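Local coordinates for bartonella effector protein (Bep) substrate of VirB T4SS (Bartonella clarridgeiae, PDB 4XI8) that is a VirB type IV-secreted Bartonella effector whose Fic domain, described here, may transfer AMP from ATP to threonine or tyrosine residues of target proteins, at residues 54-58 / 158-162; 81-85 / 96-102; 131-136 / 199-203. The contacts are given in a common frame with arbitrary orientation. Residue numbers count along the deposited sequence, not the author numbering.

Contact 1: 54-58 / 158-162; sequences LPEKF and QIAEA
The loop segment 54-58 meets the C-terminal part of helix 148-162, with the CA atoms of L54 and Q158 6.9 Å apart and those of F58 and I159 7.2 Å apart. L54 and P55 have polyproline-like backbone angles (-67/146° and -73/163°), E56 turns into the helical region (-80/-30°), and K57 and F58 are extended again. The middle of the loop therefore bows away from the helix while L54 and F58, at its two ends, send their CA-to-CB bonds toward it. On the helix, A162 N donates to Q158 O at 3.2 Å. No hydrogen bond crosses between the segments, and about 320 Å² is buried.

The aromatic part of the contact belongs to F58 (chi1 m, chi2 -89°). I159 CG1 lies over one face of its ring, 3.7 Å from the centroid and 21° off the normal, a CH-pi contact. F58 CZ also comes within 3.5 Å of Q158 O.

Apolar packing completes the interface. The A162 methyl CB is shared, 4.0 Å from F58 CE2 and 4.1 Å from L54 CD1. L54 (mt) also places CD2 3.8 Å from Q158 CG, so the aliphatic part of the glutamine side chain (mt) serves as a packing surface.

The polar end of Q158 is engaged beyond the loop, where OE1 hydrogen-bonds to Y62 OH on helix 60-71. This is loop-on-helix packing in an all-helical Fic domain: the connection between helices 32-51 and 60-71 lies against the helix that, in the Fic fold, follows the Fic-motif loop.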
ATOM      1  N   LEU A  54      -8.821  26.926 -10.151  1.00 68.26           N
ATOM      2  CA  LEU A  54      -7.713  26.764 -11.085  1.00 70.22           C
ATOM      3  C   LEU A  54      -7.392  28.085 -11.774  1.00 72.20           C
ATOM      4  O   LEU A  54      -8.290  28.886 -12.034  1.00 77.89           O
ATOM      5  CB  LEU A  54      -8.046  25.693 -12.129  1.00 68.24           C
ATOM      6  CG  LEU A  54      -8.311  24.277 -11.613  1.00 62.54           C
ATOM      7  CD1 LEU A  54      -8.560  23.326 -12.774  1.00 55.80           C
ATOM      8  CD2 LEU A  54      -7.152  23.790 -10.758  1.00 63.28           C
ATOM      9  N   PRO A  55      -6.106  28.318 -12.072  1.00 63.29           N
ATOM     10  CA  PRO A  55      -5.696  29.559 -12.735  1.00 60.87           C
ATOM     11  C   PRO A  55      -6.089  29.587 -14.207  1.00 77.20           C
ATOM     12  O   PRO A  55      -6.387  28.543 -14.787  1.00 89.09           O
ATOM     13  CB  PRO A  55      -4.174  29.548 -12.579  1.00 54.82           C
ATOM     14  CG  PRO A  55      -3.828  28.104 -12.535  1.00 52.30           C
ATOM     15  CD  PRO A  55      -4.956  27.439 -11.793  1.00 57.01           C
ATOM     16  N   GLU A  56      -6.087  30.776 -14.798  1.00 61.79           N
ATOM     17  CA  GLU A  56      -6.441  30.931 -16.202  1.00 82.43           C
ATOM     18  C   GLU A  56      -5.267  30.552 -17.098  1.00 73.36           C
ATOM     19  O   GLU A  56      -5.455  30.077 -18.217  1.00 69.96           O
ATOM     20  CB  GLU A  56      -6.886  32.366 -16.491  1.00 79.56           C
ATOM     21  N   LYS A  57      -4.055  30.765 -16.596  1.00 71.47           N
ATOM     22  CA  LYS A  57      -2.851  30.450 -17.355  1.00 76.03           C
ATOM     23  C   LYS A  57      -1.835  29.693 -16.507  1.00 76.03           C
ATOM     24  O   LYS A  57      -1.569  30.058 -15.362  1.00 76.52           O
ATOM     25  CB  LYS A  57      -2.219  31.729 -17.907  1.00 76.45           C
ATOM     26  N   PHE A  58      -1.274  28.632 -17.079  1.00 69.73           N
ATOM     27  CA  PHE A  58      -0.245  27.849 -16.407  1.00 61.55           C
ATOM     28  C   PHE A  58       1.143  28.213 -16.924  1.00 61.28           C
ATOM     29  O   PHE A  58       1.455  27.993 -18.094  1.00 71.27           O
ATOM     30  CB  PHE A  58      -0.499  26.352 -16.590  1.00 52.24           C
ATOM     31  CG  PHE A  58      -1.723  25.853 -15.878  1.00 60.35           C
ATOM     32  CD1 PHE A  58      -1.645  25.416 -14.565  1.00 53.14           C
ATOM     33  CD2 PHE A  58      -2.949  25.818 -16.520  1.00 63.92           C
ATOM     34  CE1 PHE A  58      -2.770  24.954 -13.906  1.00 58.51           C
ATOM     35  CE2 PHE A  58      -4.077  25.357 -15.867  1.00 55.99           C
ATOM     36  CZ  PHE A  58      -3.987  24.925 -14.559  1.00 62.07           C
ATOM     37  N   GLN A 158      -3.397  19.784 -12.109  1.00 43.64           N
ATOM     38  CA  GLN A 158      -4.277  20.922 -12.348  1.00 46.15           C
ATOM     39  C   GLN A 158      -4.347  21.269 -13.831  1.00 48.25           C
ATOM     40  O   GLN A 158      -5.397  21.681 -14.329  1.00 39.72           O
ATOM     41  CB  GLN A 158      -3.816  22.138 -11.543  1.00 39.26           C
ATOM     42  CG  GLN A 158      -3.911  21.957 -10.036  1.00 34.92           C
ATOM     43  CD  GLN A 158      -3.573  23.224  -9.277  1.00 37.72           C
ATOM     44  OE1 GLN A 158      -3.028  24.172  -9.840  1.00 47.95           O
ATOM     45  NE2 GLN A 158      -3.900  23.248  -7.990  1.00 41.83           N
ATOM     46  N   ILE A 159      -3.227  21.111 -14.532  1.00 45.16           N
ATOM     47  CA  ILE A 159      -3.191  21.323 -15.976  1.00 43.29           C
ATOM     48  C   ILE A 159      -4.124  20.353 -16.689  1.00 46.84           C
ATOM     49  O   ILE A 159      -4.888  20.743 -17.573  1.00 45.86           O
ATOM     50  CB  ILE A 159      -1.763  21.164 -16.540  1.00 34.35           C
ATOM     51  CG1 ILE A 159      -0.894  22.355 -16.136  1.00 37.39           C
ATOM     52  CG2 ILE A 159      -1.790  21.048 -18.057  1.00 34.71           C
ATOM     53  CD1 ILE A 159       0.492  22.325 -16.738  1.00 47.60           C
ATOM     54  N   ALA A 160      -4.065  19.088 -16.282  1.00 42.75           N
ATOM     55  CA  ALA A 160      -4.894  18.049 -16.881  1.00 33.86           C
ATOM     56  C   ALA A 160      -6.377  18.304 -16.643  1.00 58.63           C
ATOM     57  O   ALA A 160      -7.177  18.261 -17.576  1.00 64.46           O
ATOM     58  CB  ALA A 160      -4.501  16.686 -16.338  1.00 32.90           C
ATOM     59  N   GLU A 161      -6.734  18.572 -15.389  1.00 34.99           N
ATOM     60  CA  GLU A 161      -8.123  18.808 -15.011  1.00 50.78           C
ATOM     61  C   GLU A 161      -8.742  19.960 -15.798  1.00 48.93           C
ATOM     62  O   GLU A 161      -9.929  19.939 -16.119  1.00 53.39           O
ATOM     63  CB  GLU A 161      -8.225  19.086 -13.509  1.00 58.26           C
ATOM     64  CG  GLU A 161      -9.642  19.023 -12.965  1.00 83.42           C
ATOM     65  CD  GLU A 161      -9.726  19.426 -11.507  1.00 94.78           C
ATOM     66  OE1 GLU A 161      -8.664  19.637 -10.886  1.00 86.29           O
ATOM     67  OE2 GLU A 161     -10.855  19.534 -10.984  1.00102.62           O
ATOM     68  N   ALA A 162      -7.927  20.962 -16.109  1.00 43.56           N
ATOM     69  CA  ALA A 162      -8.379  22.098 -16.900  1.00 55.44           C
ATOM     70  C   ALA A 162      -8.462  21.731 -18.380  1.00 59.26           C
ATOM     71  O   ALA A 162      -9.133  22.406 -19.161  1.00 41.38           O
ATOM     72  CB  ALA A 162      -7.454  23.287 -16.698  1.00 39.38           C
TER

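Contact 2: 81-85 / 96-102; sequences TCDTP and VPINNKI
V96 and I102, each with 67 Å² covered, stand at the two ends of the arched segment 96-102, which receives the turn of segment 81-85. T81 to T84 form a type I beta turn, within which T81 OG1 makes a very short hydrogen bond to D83 OD1 (2.4 Å). The closest CA pair is D83-V96, at 5.8 Å. V96 (chi1 t) points toward this turn: its CG1 is 3.7 Å from C82 O and 3.8 Å from D83 O, while CG2 packs on P85 CD at 3.6 Å.

I102 (mt) meets the same turn with CD1 3.6 Å from C82 SG and CB 3.9 Å from D83 CB. C82 O also lies 3.6 Å from P97 CD. No hydrogen bond joins the two segments.

P97 to N100 form a type II turn with N99 at 58/40°, and N100 ND2 donates to P97 O (3.1 Å). N100 OD1 accepts from I102 N (2.7 Å) in an Asx turn, across K101, which has positive phi (62/24°) and is the N-cap.

Both segments lie in the long connection between helix 60-71 and helix 102-115, which I102 begins; C82 shares a backbone hydrogen bond with P143, between helices 124-140 and 148-162.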
ATOM      1  N   THR A  81      13.652  29.686  -7.028  1.00 53.62           N
ATOM      2  CA  THR A  81      14.396  28.664  -7.758  1.00 50.74           C
ATOM      3  C   THR A  81      15.883  28.771  -7.428  1.00 46.29           C
ATOM      4  O   THR A  81      16.355  29.828  -7.009  1.00 42.26           O
ATOM      5  CB  THR A  81      14.188  28.782  -9.282  1.00 51.28           C
ATOM      6  OG1 THR A  81      14.446  30.129  -9.699  1.00 47.32           O
ATOM      7  CG2 THR A  81      12.762  28.412  -9.654  1.00 47.37           C
ATOM      8  N   CYS A  82      16.619  27.679  -7.614  1.00 46.82           N
ATOM      9  CA  CYS A  82      18.025  27.635  -7.217  1.00 52.51           C
ATOM     10  C   CYS A  82      18.969  28.141  -8.307  1.00 56.89           C
ATOM     11  O   CYS A  82      20.183  27.949  -8.220  1.00 61.66           O
ATOM     12  CB  CYS A  82      18.419  26.213  -6.812  1.00 50.95           C
ATOM     13  SG  CYS A  82      18.389  25.005  -8.154  1.00 46.84           S
ATOM     14  N   ASP A  83      18.413  28.785  -9.328  1.00 57.60           N
ATOM     15  CA  ASP A  83      19.224  29.369 -10.392  1.00 50.66           C
ATOM     16  C   ASP A  83      19.766  30.730  -9.962  1.00 56.75           C
ATOM     17  O   ASP A  83      20.590  31.331 -10.651  1.00 56.65           O
ATOM     18  CB  ASP A  83      18.412  29.502 -11.681  1.00 54.01           C
ATOM     19  CG  ASP A  83      17.253  30.468 -11.544  1.00 66.36           C
ATOM     20  OD1 ASP A  83      16.704  30.584 -10.428  1.00 68.45           O
ATOM     21  OD2 ASP A  83      16.889  31.109 -12.552  1.00 82.21           O
ATOM     22  N   THR A  84      19.294  31.201  -8.812  1.00 62.54           N
ATOM     23  CA  THR A  84      19.702  32.488  -8.265  1.00 50.40           C
ATOM     24  C   THR A  84      20.061  32.320  -6.791  1.00 52.66           C
ATOM     25  O   THR A  84      19.325  31.674  -6.045  1.00 55.76           O
ATOM     26  CB  THR A  84      18.579  33.541  -8.425  1.00 50.72           C
ATOM     27  OG1 THR A  84      18.412  33.853  -9.814  1.00 67.91           O
ATOM     28  CG2 THR A  84      18.902  34.818  -7.662  1.00 63.40           C
ATOM     29  N   PRO A  85      21.201  32.893  -6.369  1.00 59.14           N
ATOM     30  CA  PRO A  85      21.666  32.762  -4.983  1.00 51.42           C
ATOM     31  C   PRO A  85      20.663  33.295  -3.963  1.00 54.63           C
ATOM     32  O   PRO A  85      20.178  34.418  -4.099  1.00 54.56           O
ATOM     33  CB  PRO A  85      22.951  33.595  -4.963  1.00 50.28           C
ATOM     34  CG  PRO A  85      23.411  33.614  -6.376  1.00 58.66           C
ATOM     35  CD  PRO A  85      22.164  33.637  -7.202  1.00 62.26           C
ATOM     36  N   VAL A  96      25.058  28.313  -6.656  1.00 39.32           N
ATOM     37  CA  VAL A  96      24.253  27.953  -7.815  1.00 39.94           C
ATOM     38  C   VAL A  96      24.924  26.846  -8.618  1.00 63.85           C
ATOM     39  O   VAL A  96      26.103  26.951  -8.957  1.00 71.10           O
ATOM     40  CB  VAL A  96      24.008  29.171  -8.727  1.00 40.92           C
ATOM     41  CG1 VAL A  96      23.283  28.756 -10.001  1.00 43.35           C
ATOM     42  CG2 VAL A  96      23.222  30.238  -7.983  1.00 40.68           C
ATOM     43  N   PRO A  97      24.171  25.775  -8.917  1.00 52.92           N
ATOM     44  CA  PRO A  97      24.687  24.672  -9.732  1.00 41.54           C
ATOM     45  C   PRO A  97      25.162  25.157 -11.095  1.00 55.66           C
ATOM     46  O   PRO A  97      24.419  25.834 -11.805  1.00 58.38           O
ATOM     47  CB  PRO A  97      23.476  23.743  -9.874  1.00 41.77           C
ATOM     48  CG  PRO A  97      22.629  24.048  -8.687  1.00 42.54           C
ATOM     49  CD  PRO A  97      22.800  25.518  -8.445  1.00 43.99           C
ATOM     50  N   ILE A  98      26.395  24.810 -11.446  1.00 51.62           N
ATOM     51  CA  ILE A  98      26.981  25.242 -12.706  1.00 66.77           C
ATOM     52  C   ILE A  98      26.266  24.586 -13.888  1.00 63.68           C
ATOM     53  O   ILE A  98      25.944  23.397 -13.847  1.00 62.61           O
ATOM     54  CB  ILE A  98      28.500  24.931 -12.747  1.00 76.15           C
ATOM     55  CG1 ILE A  98      29.131  25.447 -14.042  1.00 83.27           C
ATOM     56  CG2 ILE A  98      28.763  23.441 -12.554  1.00 77.93           C
ATOM     57  CD1 ILE A  98      30.633  25.269 -14.100  1.00 87.65           C
ATOM     58  N   ASN A  99      25.996  25.383 -14.921  1.00 56.23           N
ATOM     59  CA  ASN A  99      25.338  24.912 -16.138  1.00 65.26           C
ATOM     60  C   ASN A  99      23.967  24.300 -15.855  1.00 69.62           C
ATOM     61  O   ASN A  99      23.594  23.286 -16.445  1.00 74.84           O
ATOM     62  CB  ASN A  99      26.225  23.896 -16.866  1.00 72.16           C
ATOM     63  CG  ASN A  99      27.649  24.388 -17.045  1.00 77.89           C
ATOM     64  OD1 ASN A  99      27.896  25.588 -17.158  1.00 86.11           O
ATOM     65  ND2 ASN A  99      28.597  23.457 -17.068  1.00 70.43           N
ATOM     66  N   ASN A 100      23.222  24.929 -14.949  1.00 67.24           N
ATOM     67  CA  ASN A 100      21.925  24.416 -14.515  1.00 71.16           C
ATOM     68  C   ASN A 100      20.859  24.393 -15.613  1.00 71.05           C
ATOM     69  O   ASN A 100      20.007  23.504 -15.628  1.00 65.01           O
ATOM     70  CB  ASN A 100      21.416  25.229 -13.319  1.00 61.16           C
ATOM     71  CG  ASN A 100      21.259  26.705 -13.636  1.00 59.51           C
ATOM     72  OD1 ASN A 100      20.407  27.097 -14.435  1.00 68.27           O
ATOM     73  ND2 ASN A 100      22.083  27.533 -13.006  1.00 62.45           N
ATOM     74  N   LYS A 101      20.904  25.381 -16.507  1.00 63.20           N
ATOM     75  CA  LYS A 101      19.975  25.486 -17.636  1.00 61.92           C
ATOM     76  C   LYS A 101      18.523  25.651 -17.180  1.00 64.30           C
ATOM     77  O   LYS A 101      17.593  25.333 -17.922  1.00 56.36           O
ATOM     78  CB  LYS A 101      20.086  24.258 -18.544  1.00 56.89           C
ATOM     79  CG  LYS A 101      21.435  24.064 -19.212  1.00 57.28           C
ATOM     80  CD  LYS A 101      21.287  23.924 -20.714  1.00 77.23           C
ATOM     81  CE  LYS A 101      22.628  23.682 -21.377  1.00 97.95           C
ATOM     82  NZ  LYS A 101      23.229  22.403 -20.926  1.00 94.77           N
ATOM     83  N   ILE A 102      18.330  26.155 -15.964  1.00 63.82           N
ATOM     84  CA  ILE A 102      16.992  26.351 -15.412  1.00 46.61           C
ATOM     85  C   ILE A 102      16.235  27.494 -16.090  1.00 47.87           C
ATOM     86  O   ILE A 102      15.064  27.347 -16.440  1.00 59.00           O
ATOM     87  CB  ILE A 102      17.049  26.618 -13.895  1.00 45.71           C
ATOM     88  CG1 ILE A 102      17.711  25.440 -13.176  1.00 82.62           C
ATOM     89  CG2 ILE A 102      15.656  26.856 -13.340  1.00 45.42           C
ATOM     90  CD1 ILE A 102      17.819  25.622 -11.680  1.00 43.50           C
TER

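Contact 3: 131-136 / 199-203; sequences VSTVFI and MLHLF
Helix 199-203 crosses helix 131-136 steeply, the axes of the short segments approaching to 9.8 Å with 117° between their N-to-C directions. Both backbones are regularly helical, and the closest CA atoms are those of S132 and M199, 6.2 Å apart.

M199 leads the segment, pointing toward the partner helix with chi1 off-rotamer at -98° and chi2 m. Its CG packs on I136 CD1 (3.7 Å), and CE reaches the edge of the F135 ring, 3.5 Å from CE2. SD lies 5.2 Å from the F135 centroid, obliquely placed, a Met-aromatic contact. L200 (mt) starts sideways but brings CD2 to 3.7 Å from S132 OG, whose hydrogen bond goes to I128 O within its own helix. H201 points away, and its ring stacks on Y40 of a second subunit, so this short helix serves both fold and assembly.

F203 (chi1 m, chi2 -72°), with 81 Å² covered, closes the interface one turn after M199, whose O accepts from F203 N (3.2 Å). The edge of the F203 ring meets the face of F135 (chi1 t) in a T-shaped pair, centroids 5.5 Å apart and planes at 79°, with F203 CZ 3.8 Å from F135 CG. V131 CG1 sits over a face of the F203 ring, 3.9 Å from the centroid, a CH-pi contact, and S132 OG lies 3.2 Å from F203 CD2.

Helix 197-206 packs across helix 124-140 of the Fic domain, with two neighbours flanking the buried cluster: F135 pairs edge-to-face with F156 of helix 148-162, and F135 and M199 touch M177 of helix 174-183.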
ATOM      1  N   VAL A 131       2.289  16.577 -22.483  1.00 57.10           N
ATOM      2  CA  VAL A 131       2.584  16.577 -21.058  1.00 49.20           C
ATOM      3  C   VAL A 131       3.899  15.855 -20.776  1.00 57.50           C
ATOM      4  O   VAL A 131       4.703  16.307 -19.958  1.00 62.63           O
ATOM      5  CB  VAL A 131       1.443  15.917 -20.252  1.00 47.49           C
ATOM      6  CG1 VAL A 131       1.865  15.668 -18.812  1.00 43.43           C
ATOM      7  CG2 VAL A 131       0.203  16.786 -20.301  1.00 55.91           C
ATOM      8  N   SER A 132       4.120  14.743 -21.471  1.00 47.65           N
ATOM      9  CA  SER A 132       5.325  13.941 -21.275  1.00 43.99           C
ATOM     10  C   SER A 132       6.598  14.728 -21.575  1.00 46.14           C
ATOM     11  O   SER A 132       7.583  14.623 -20.850  1.00 57.54           O
ATOM     12  CB  SER A 132       5.279  12.686 -22.149  1.00 46.44           C
ATOM     13  OG  SER A 132       4.080  11.962 -21.940  1.00 68.98           O
ATOM     14  N   THR A 133       6.565  15.526 -22.637  1.00 56.04           N
ATOM     15  CA  THR A 133       7.723  16.318 -23.036  1.00 46.39           C
ATOM     16  C   THR A 133       8.071  17.381 -22.000  1.00 54.43           C
ATOM     17  O   THR A 133       9.231  17.530 -21.614  1.00 61.04           O
ATOM     18  CB  THR A 133       7.492  16.998 -24.398  1.00 52.46           C
ATOM     19  OG1 THR A 133       7.260  15.999 -25.397  1.00 58.47           O
ATOM     20  CG2 THR A 133       8.702  17.830 -24.792  1.00 48.61           C
ATOM     21  N   VAL A 134       7.059  18.115 -21.547  1.00 55.70           N
ATOM     22  CA  VAL A 134       7.261  19.168 -20.560  1.00 57.30           C
ATOM     23  C   VAL A 134       7.671  18.582 -19.211  1.00 51.02           C
ATOM     24  O   VAL A 134       8.494  19.160 -18.499  1.00 52.78           O
ATOM     25  CB  VAL A 134       5.989  20.024 -20.390  1.00 65.51           C
ATOM     26  CG1 VAL A 134       6.231  21.155 -19.404  1.00 67.04           C
ATOM     27  CG2 VAL A 134       5.544  20.576 -21.734  1.00 47.76           C
ATOM     28  N   PHE A 135       7.104  17.429 -18.869  1.00 43.76           N
ATOM     29  CA  PHE A 135       7.421  16.765 -17.610  1.00 42.45           C
ATOM     30  C   PHE A 135       8.888  16.342 -17.574  1.00 46.80           C
ATOM     31  O   PHE A 135       9.575  16.531 -16.570  1.00 41.42           O
ATOM     32  CB  PHE A 135       6.515  15.551 -17.397  1.00 48.53           C
ATOM     33  CG  PHE A 135       6.655  14.919 -16.042  1.00 52.02           C
ATOM     34  CD1 PHE A 135       6.023  15.470 -14.939  1.00 53.87           C
ATOM     35  CD2 PHE A 135       7.414  13.774 -15.869  1.00 47.40           C
ATOM     36  CE1 PHE A 135       6.148  14.893 -13.690  1.00 47.21           C
ATOM     37  CE2 PHE A 135       7.543  13.193 -14.622  1.00 42.49           C
ATOM     38  CZ  PHE A 135       6.908  13.753 -13.532  1.00 51.32           C
ATOM     39  N   ILE A 136       9.362  15.774 -18.679  1.00 46.07           N
ATOM     40  CA  ILE A 136      10.753  15.349 -18.790  1.00 42.40           C
ATOM     41  C   ILE A 136      11.688  16.551 -18.728  1.00 58.01           C
ATOM     42  O   ILE A 136      12.713  16.517 -18.046  1.00 54.96           O
ATOM     43  CB  ILE A 136      11.000  14.569 -20.098  1.00 43.03           C
ATOM     44  CG1 ILE A 136      10.230  13.247 -20.083  1.00 58.32           C
ATOM     45  CG2 ILE A 136      12.482  14.294 -20.289  1.00 47.99           C
ATOM     46  CD1 ILE A 136      10.268  12.505 -21.400  1.00 49.96           C
ATOM     47  N   MET A 199       7.917   7.005 -20.807  1.00 61.87           N
ATOM     48  CA  MET A 199       7.146   8.135 -20.301  1.00 43.60           C
ATOM     49  C   MET A 199       5.770   8.209 -20.948  1.00 46.13           C
ATOM     50  O   MET A 199       4.778   8.505 -20.282  1.00 57.34           O
ATOM     51  CB  MET A 199       7.900   9.446 -20.527  1.00 42.25           C
ATOM     52  CG  MET A 199       8.665   9.921 -19.309  1.00 57.30           C
ATOM     53  SD  MET A 199       7.561  10.250 -17.922  1.00 48.35           S
ATOM     54  CE  MET A 199       8.750  10.557 -16.623  1.00 53.38           C
ATOM     55  N   LEU A 200       5.718   7.947 -22.250  1.00 48.85           N
ATOM     56  CA  LEU A 200       4.453   7.920 -22.976  1.00 37.49           C
ATOM     57  C   LEU A 200       3.538   6.833 -22.425  1.00 65.66           C
ATOM     58  O   LEU A 200       2.341   7.050 -22.245  1.00 73.91           O
ATOM     59  CB  LEU A 200       4.694   7.703 -24.471  1.00 40.66           C
ATOM     60  CG  LEU A 200       5.402   8.835 -25.216  1.00 49.82           C
ATOM     61  CD1 LEU A 200       5.664   8.445 -26.662  1.00 54.70           C
ATOM     62  CD2 LEU A 200       4.590  10.121 -25.143  1.00 39.32           C
ATOM     63  N   HIS A 201       4.114   5.665 -22.159  1.00 60.66           N
ATOM     64  CA  HIS A 201       3.371   4.549 -21.584  1.00 59.11           C
ATOM     65  C   HIS A 201       2.818   4.883 -20.203  1.00 56.74           C
ATOM     66  O   HIS A 201       1.716   4.463 -19.850  1.00 53.03           O
ATOM     67  CB  HIS A 201       4.260   3.306 -21.496  1.00 53.88           C
ATOM     68  CG  HIS A 201       4.583   2.697 -22.822  1.00 52.82           C
ATOM     69  ND1 HIS A 201       5.435   1.623 -22.962  1.00 54.19           N
ATOM     70  CD2 HIS A 201       4.165   3.011 -24.075  1.00 59.74           C
ATOM     71  CE1 HIS A 201       5.529   1.302 -24.240  1.00 63.67           C
ATOM     72  NE2 HIS A 201       4.770   2.126 -24.934  1.00 67.65           N
ATOM     73  N   LEU A 202       3.590   5.636 -19.426  1.00 50.64           N
ATOM     74  CA  LEU A 202       3.179   6.019 -18.081  1.00 49.49           C
ATOM     75  C   LEU A 202       1.927   6.887 -18.118  1.00 51.29           C
ATOM     76  O   LEU A 202       0.898   6.531 -17.548  1.00 55.66           O
ATOM     77  CB  LEU A 202       4.319   6.752 -17.364  1.00 44.94           C
ATOM     78  CG  LEU A 202       4.226   6.980 -15.851  1.00 34.44           C
ATOM     79  CD1 LEU A 202       5.619   7.018 -15.245  1.00 35.54           C
ATOM     80  CD2 LEU A 202       3.477   8.264 -15.517  1.00 39.85           C
ATOM     81  N   PHE A 203       2.020   8.018 -18.810  1.00 51.53           N
ATOM     82  CA  PHE A 203       0.921   8.975 -18.882  1.00 54.04           C
ATOM     83  C   PHE A 203      -0.308   8.406 -19.587  1.00 45.76           C
ATOM     84  O   PHE A 203      -1.432   8.831 -19.324  1.00 32.01           O
ATOM     85  CB  PHE A 203       1.386  10.257 -19.572  1.00 32.94           C
ATOM     86  CG  PHE A 203       2.183  11.163 -18.678  1.00 43.49           C
ATOM     87  CD1 PHE A 203       1.566  11.869 -17.658  1.00 39.79           C
ATOM     88  CD2 PHE A 203       3.551  11.296 -18.845  1.00 48.01           C
ATOM     89  CE1 PHE A 203       2.296  12.698 -16.827  1.00 38.97           C
ATOM     90  CE2 PHE A 203       4.288  12.124 -18.018  1.00 54.03           C
ATOM     91  CZ  PHE A 203       3.659  12.826 -17.008  1.00 41.52           C
TER

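Contact 3 is the buried one, a helix-helix crossing dominated by aromatic and methionine packing, whereas contacts 1 and 2 are partly buried and involve loops. None of the three has a hydrogen bond between its segments. Contact 2 differs in having side-chain hydrogen bonds within each segment, beside beta turns. Contacts 1 and 3 draw on consecutive helices, 148-162 and 124-140: F156, ahead of contact 1 on the former, packs against F135 of contact 3. The two contacts themselves do not touch, their centres lying about 17 Å apart. Contact 2 is farther off, its centre about 27 Å from that of contact 1 and about 24 Å from that of contact 3, although in sequence it nests within the loop closed by contact 1.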